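Long-range contacts in ARF-like GTPase (Chlamydomonas reinhardtii, PDB 4M9Q), which is an ARF-like small GTPase of the ADP-ribosylation factor family, built on a P-loop nucleotide-binding fold: residues 7-12 and 76-81; 80-85 and 115-120. One frame throughout, in Å; residues are numbered along the deposited sequence. Where two conformers were deposited one is given.

Interaction 1. Residues 7-12 and 76-81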
loop_
_atom_site.group_PDB
_atom_site.type_symbol
_atom_site.label_atom_id
_atom_site.label_comp_id
_atom_site.label_asym_id
_atom_site.label_seq_id
_atom_site.Cartn_x
_atom_site.Cartn_y
_atom_site.Cartn_z
ATOM N N ILE A 7 4.876 4.555 -4.474
ATOM C CA ILE A 7 4.145 3.877 -3.448
ATOM C C ILE A 7 3.933 2.444 -3.862
ATOM O O ILE A 7 3.648 2.187 -5.023
ATOM C CB ILE A 7 2.780 4.524 -3.303
ATOM C CG1 ILE A 7 2.883 5.810 -2.541
ATOM C CG2 ILE A 7 1.822 3.678 -2.524
ATOM C CD1 ILE A 7 1.557 6.542 -2.686
ATOM N N ALA A 8 4.070 1.511 -2.922
ATOM C CA ALA A 8 3.735 0.082 -3.192
ATOM C C ALA A 8 2.438 -0.194 -2.548
ATOM O O ALA A 8 2.225 0.152 -1.408
ATOM C CB ALA A 8 4.785 -0.859 -2.617
ATOM N N LEU A 9 1.552 -0.858 -3.270
ATOM C CA LEU A 9 0.196 -1.215 -2.765
ATOM C C LEU A 9 0.286 -2.678 -2.380
ATOM O O LEU A 9 0.422 -3.538 -3.243
ATOM C CB LEU A 9 -0.799 -0.982 -3.893
ATOM C CG LEU A 9 -2.313 -0.859 -3.781
ATOM C CD1 LEU A 9 -2.764 -0.173 -2.504
ATOM C CD2 LEU A 9 -2.866 -0.169 -5.027
ATOM N N LEU A 10 0.291 -2.955 -1.087
ATOM C CA LEU A 10 0.554 -4.277 -0.593
ATOM C C LEU A 10 -0.623 -4.740 0.252
ATOM O O LEU A 10 -1.550 -3.977 0.514
ATOM C CB LEU A 10 1.816 -4.247 0.272
ATOM C CG LEU A 10 3.122 -3.733 -0.362
ATOM C CD1 LEU A 10 4.203 -3.816 0.692
ATOM C CD2 LEU A 10 3.465 -4.523 -1.595
ATOM N N GLY A 11 -0.575 -6.007 0.660
ATOM C CA GLY A 11 -1.669 -6.645 1.402
ATOM C C GLY A 11 -1.925 -8.035 0.853
ATOM O O GLY A 11 -1.513 -8.332 -0.239
ATOM N N LEU A 12 -2.643 -8.866 1.600
ATOM C CA LEU A 12 -2.813 -10.269 1.230
ATOM C C LEU A 12 -3.665 -10.358 -0.028
ATOM O O LEU A 12 -4.407 -9.421 -0.382
ATOM C CB LEU A 12 -3.521 -11.052 2.340
ATOM C CG LEU A 12 -2.882 -11.158 3.720
ATOM C CD1 LEU A 12 -3.758 -12.008 4.636
ATOM C CD2 LEU A 12 -1.446 -11.693 3.668
ATOM N N VAL A 76 0.847 1.636 0.838
ATOM C CA VAL A 76 -0.546 1.498 1.150
ATOM C C VAL A 76 -0.693 0.003 1.462
ATOM O O VAL A 76 -0.367 -0.812 0.614
ATOM C CB VAL A 76 -1.431 1.926 0.018
ATOM C CG1 VAL A 76 -2.888 1.639 0.338
ATOM C CG2 VAL A 76 -1.239 3.400 -0.300
ATOM N N TYR A 77 -1.122 -0.356 2.681
ATOM C CA TYR A 77 -1.381 -1.721 3.028
ATOM C C TYR A 77 -2.892 -1.923 3.142
ATOM O O TYR A 77 -3.565 -1.185 3.866
ATOM C CB TYR A 77 -0.699 -2.048 4.325
ATOM C CG TYR A 77 -0.612 -3.542 4.586
ATOM C CD1 TYR A 77 0.360 -4.300 3.998
ATOM C CD2 TYR A 77 -1.525 -4.173 5.423
ATOM C CE1 TYR A 77 0.414 -5.647 4.221
ATOM C CE2 TYR A 77 -1.477 -5.518 5.637
ATOM C CZ TYR A 77 -0.503 -6.248 5.033
ATOM O OH TYR A 77 -0.440 -7.577 5.280
ATOM N N VAL A 78 -3.446 -2.879 2.406
ATOM C CA VAL A 78 -4.868 -3.092 2.352
ATOM C C VAL A 78 -5.191 -4.390 3.058
ATOM O O VAL A 78 -4.558 -5.435 2.833
ATOM C CB VAL A 78 -5.346 -3.161 0.890
ATOM C CG1 VAL A 78 -6.876 -3.249 0.805
ATOM C CG2 VAL A 78 -4.859 -1.947 0.086
ATOM N N VAL A 79 -6.207 -4.333 3.928
ATOM C CA VAL A 79 -6.659 -5.480 4.678
ATOM C C VAL A 79 -8.101 -5.713 4.319
ATOM O O VAL A 79 -8.879 -4.757 4.198
ATOM C CB VAL A 79 -6.609 -5.212 6.183
ATOM C CG1 VAL A 79 -7.092 -6.432 6.961
ATOM C CG2 VAL A 79 -5.203 -4.886 6.602
ATOM N N ASP A 80 -8.480 -6.983 4.167
ATOM C CA ASP A 80 -9.906 -7.303 4.008
ATOM C C ASP A 80 -10.468 -7.273 5.406
ATOM O O ASP A 80 -10.251 -8.217 6.183
ATOM C CB ASP A 80 -10.091 -8.662 3.324
ATOM C CG ASP A 80 -11.558 -9.052 3.095
ATOM O OD1 ASP A 80 -12.482 -8.388 3.638
ATOM O OD2 ASP A 80 -11.791 -10.107 2.397
ATOM N N ALA A 81 -11.181 -6.194 5.711
ATOM C CA ALA A 81 -11.659 -5.971 7.050
ATOM C C ALA A 81 -12.776 -6.941 7.412
ATOM O O ALA A 81 -13.113 -7.063 8.594
ATOM C CB ALA A 81 -12.126 -4.514 7.234
HETATM O O HOH W 1 -4.024 -7.879 4.015
#
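L10 and V76 meet through the backbone: L10 N donates to V76 O at 2.8 Å in a nearly straight bond (173° at the hydrogen). On either side of it, V76 N gives its hydrogen to A8 O and V78 N gives its own to L10 O. This is the staggered ladder of two parallel strands, whose axes differ by only 12° and come within 4.8 Å. The tight part of the contact lies along this ladder, where beta-branched and aliphatic residues suit a buried sheet. V76 sets its CG2 beside the backbone N, and that methyl reaches I7 CG2 at 3.8 Å. Y77 lies on the face of L10, its CD1 alongside L10 CB. Its ring extends alongside the chain as far as G11, whose CA sits over one face, 4.0 Å from the Y77 ring centroid, in a CH-pi contact. With no side chain, G11 can also bring its CA to 3.4 Å from V78 O, and it takes up a positive phi that other residues rarely adopt. Past G11 the ladder opens. L12 N and V78 O stand 4.1 Å apart, too far to bond directly, and a water accepts from the first and donates to the second, satisfying both where the chain swings toward the nucleotide pocket. Y77 OH is hydrogen-bonded to S90 OG of helix 87-99, against which L12 also packs. The pair forms the middle of the sheet: strand 48-55 flanks 7-10, and strand 108-113 flanks 76-80 on the other side.

Interaction 2. Residues 80-85 and 115-120. With GNP (phosphoaminophosphonic acid-guanylate ester), chain D.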
loop_
_atom_site.group_PDB
_atom_site.type_symbol
_atom_site.label_atom_id
_atom_site.label_comp_id
_atom_site.label_asym_id
_atom_site.label_seq_id
_atom_site.Cartn_x
_atom_site.Cartn_y
_atom_site.Cartn_z
ATOM N N ASP A 80 -8.480 -6.983 4.167
ATOM C CA ASP A 80 -9.906 -7.303 4.008
ATOM C C ASP A 80 -10.468 -7.273 5.406
ATOM O O ASP A 80 -10.251 -8.217 6.183
ATOM C CB ASP A 80 -10.091 -8.662 3.324
ATOM C CG ASP A 80 -11.558 -9.052 3.095
ATOM O OD1 ASP A 80 -12.482 -8.388 3.638
ATOM O OD2 ASP A 80 -11.791 -10.107 2.397
ATOM N N ALA A 81 -11.181 -6.194 5.711
ATOM C CA ALA A 81 -11.659 -5.971 7.050
ATOM C C ALA A 81 -12.776 -6.941 7.412
ATOM O O ALA A 81 -13.113 -7.063 8.594
ATOM C CB ALA A 81 -12.126 -4.514 7.234
ATOM N N ALA A 82 -13.351 -7.601 6.403
ATOM C CA ALA A 82 -14.522 -8.465 6.578
ATOM C C ALA A 82 -14.119 -9.904 6.672
ATOM O O ALA A 82 -14.990 -10.753 6.694
ATOM C CB ALA A 82 -15.529 -8.307 5.444
ATOM N N ASP A 83 -12.814 -10.153 6.758
ATOM C CA ASP A 83 -12.236 -11.477 6.892
ATOM C C ASP A 83 -11.204 -11.515 8.046
ATOM O O ASP A 83 -9.979 -11.642 7.805
ATOM C CB ASP A 83 -11.520 -11.838 5.566
ATOM C CG ASP A 83 -11.170 -13.321 5.452
ATOM O OD1 ASP A 83 -10.638 -13.693 4.389
ATOM O OD2 ASP A 83 -11.412 -14.096 6.395
ATOM N N PRO A 84 -11.681 -11.440 9.300
ATOM C CA PRO A 84 -10.805 -11.557 10.479
ATOM C C PRO A 84 -10.041 -12.885 10.579
ATOM O O PRO A 84 -9.025 -12.968 11.270
ATOM C CB PRO A 84 -11.777 -11.444 11.662
ATOM C CG PRO A 84 -13.120 -11.200 11.095
ATOM C CD PRO A 84 -13.095 -11.610 9.665
ATOM N N GLY A 85 -10.523 -13.918 9.897
ATOM C CA GLY A 85 -9.792 -15.157 9.839
ATOM C C GLY A 85 -8.385 -14.955 9.331
ATOM O O GLY A 85 -7.512 -15.762 9.649
ATOM N N GLN A 115 -15.944 -2.419 3.804
ATOM C CA GLN A 115 -16.840 -1.963 4.850
ATOM C C GLN A 115 -18.306 -2.058 4.471
ATOM O O GLN A 115 -19.162 -1.801 5.304
ATOM C CB GLN A 115 -16.535 -0.541 5.265
ATOM C CG GLN A 115 -15.166 -0.326 5.903
ATOM C CD GLN A 115 -15.058 -0.865 7.306
ATOM O OE1 GLN A 115 -15.983 -0.737 8.063
ATOM N NE2 GLN A 115 -13.914 -1.421 7.661
ATOM N N ASP A 116 -18.596 -2.418 3.227
ATOM C CA ASP A 116 -19.978 -2.769 2.808
ATOM C C ASP A 116 -20.378 -4.147 3.285
ATOM O O ASP A 116 -21.562 -4.468 3.353
ATOM C CB ASP A 116 -20.118 -2.729 1.287
ATOM C CG ASP A 116 -19.128 -3.682 0.589
ATOM O OD1 ASP A 116 -17.878 -3.696 0.902
ATOM O OD2 ASP A 116 -19.605 -4.446 -0.291
ATOM N N LEU A 117 -19.411 -4.999 3.600
ATOM C CA LEU A 117 -19.775 -6.354 4.098
ATOM C C LEU A 117 -20.226 -6.329 5.569
ATOM O O LEU A 117 -19.637 -5.665 6.431
ATOM C CB LEU A 117 -18.616 -7.331 3.884
ATOM C CG LEU A 117 -18.375 -7.606 2.398
ATOM C CD1 LEU A 117 -17.195 -8.563 2.309
ATOM C CD2 LEU A 117 -19.671 -8.124 1.729
ATOM N N PRO A 118 -21.252 -7.067 5.887
ATOM C CA PRO A 118 -21.751 -6.993 7.267
ATOM C C PRO A 118 -20.758 -7.363 8.392
ATOM O O PRO A 118 -20.869 -6.811 9.483
ATOM C CB PRO A 118 -22.946 -7.906 7.270
ATOM C CG PRO A 118 -22.873 -8.681 6.026
ATOM C CD PRO A 118 -21.977 -8.020 5.058
ATOM N N THR A 119 -19.749 -8.189 8.113
ATOM C CA THR A 119 -18.757 -8.557 9.133
ATOM C C THR A 119 -17.550 -7.617 9.196
ATOM O O THR A 119 -16.608 -7.856 9.907
ATOM C CB THR A 119 -18.243 -9.972 8.881
ATOM O OG1 THR A 119 -17.849 -10.070 7.496
ATOM C CG2 THR A 119 -19.348 -11.027 9.275
ATOM N N ALA A 120 -17.588 -6.505 8.485
ATOM C CA ALA A 120 -16.437 -5.611 8.426
ATOM C C ALA A 120 -15.990 -5.072 9.798
ATOM O O ALA A 120 -16.776 -4.498 10.528
ATOM C CB ALA A 120 -16.762 -4.459 7.508
HETATM P PG GNP D . -4.421 -10.186 -5.438
HETATM O O1G GNP D . -4.299 -9.453 -6.877
HETATM O O2G GNP D . -3.430 -9.563 -4.393
HETATM O O3G GNP D . -4.278 -11.698 -5.691
HETATM N N3B GNP D . -5.948 -9.777 -4.816
HETATM P PB GNP D . -6.360 -8.139 -4.752
HETATM O O1B GNP D . -5.759 -7.295 -5.991
HETATM O O2B GNP D . -5.895 -7.641 -3.412
HETATM O O3A GNP D . -7.946 -8.229 -4.764
HETATM P PA GNP D . -8.956 -7.619 -5.832
HETATM O O1A GNP D . -8.711 -8.493 -7.000
HETATM O O2A GNP D . -8.743 -6.146 -5.862
HETATM O "O5'" GNP D . -10.321 -7.965 -5.080
HETATM C "C5'" GNP D . -10.541 -9.311 -4.592
HETATM C "C4'" GNP D . -12.059 -9.631 -4.555
HETATM O "O4'" GNP D . -12.642 -8.721 -3.610
HETATM C "C3'" GNP D . -12.798 -9.301 -5.843
HETATM O "O3'" GNP D . -14.037 -9.999 -5.961
HETATM C "C2'" GNP D . -13.224 -7.884 -5.659
HETATM O "O2'" GNP D . -14.341 -7.501 -6.404
HETATM C "C1'" GNP D . -13.626 -7.906 -4.217
HETATM N N9 GNP D . -13.673 -6.605 -3.544
HETATM C C8 GNP D . -12.706 -5.690 -3.580
HETATM N N7 GNP D . -13.020 -4.641 -2.808
HETATM C C5 GNP D . -14.226 -4.876 -2.281
HETATM C C6 GNP D . -15.119 -4.115 -1.390
HETATM O O6 GNP D . -14.813 -2.986 -0.962
HETATM N N1 GNP D . -16.254 -4.686 -1.049
HETATM C C2 GNP D . -16.626 -5.927 -1.495
HETATM N N2 GNP D . -17.814 -6.384 -1.091
HETATM N N3 GNP D . -15.864 -6.692 -2.319
HETATM C C4 GNP D . -14.666 -6.182 -2.762
#
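A82 and T119 are joined by the one hydrogen bond between residues 80-85 and 115-120: T119 OG1 donates to A82 O at 3.0 Å. The oxygen is approached at a C=O...donor angle of 121°, with the hydroxyl slightly tilted from the carbonyl plane. Chi1 of 50° places T119 OG1 between its backbone N and carbonyl carbon, turning it to the A82 side, where it also lies against A82 CB. That methyl, small enough to fit between the loops, meets L117 CD1 at 3.6 Å as well. The backbones run close here, A82 CA lying 3.9 Å from A120 CA, a spacing that suits two alanines. A81, the second main contributor, puts its CB against Q115 NE2, while its carbonyl O lies near A120 CA. Q115 NE2 is held by A121 O and A112 O; toward the A81 methyl it offers only van der Waals contact. Each loop is shaped from within. D80 OD1 accepts from A82 N in an Asx turn, which begins a type I turn through D83; L117 to A120 form another. D116 closes the NKXD-type sequence N113-K114-Q115-D116 of the small GTPase fold. Its OD1 accepts a hydrogen bond from N1 of the bound phosphoaminophosphonic acid-guanylate ester at 2.7 Å and its OD2 one from N2 at 2.8 Å, paired acceptors matching two donors on one edge of the base. One hydroxyl bond and methyl packing thus join the segments, backbone bonds of A81 to N113 and A121 add to the joint, and L117 lies against both A82 and the base that D116 reads.

Overall arrangement
Interaction 1 is core and interaction 2 surface, yet strand 74-80 leads from one to the other: the 76-81 segment ends where 80-85 begins, sharing D80 and A81. The centres are 14 Å apart. In the core, regular parallel-strand bonding and large aliphatic and aromatic side chains hold two central strands together; at the surface, turns, alanines and a threonine hydroxyl join loops that follow adjacent parallel strands of the same sheet. Each reaches the nucleotide pocket differently. Interaction 1 does so where the probable P-loop begins at G11, with L12 in the pocket; interaction 2 through D116 and L117 beside the guanine base. The shared D80 is salt-bridged to K114, just before segment 115-120.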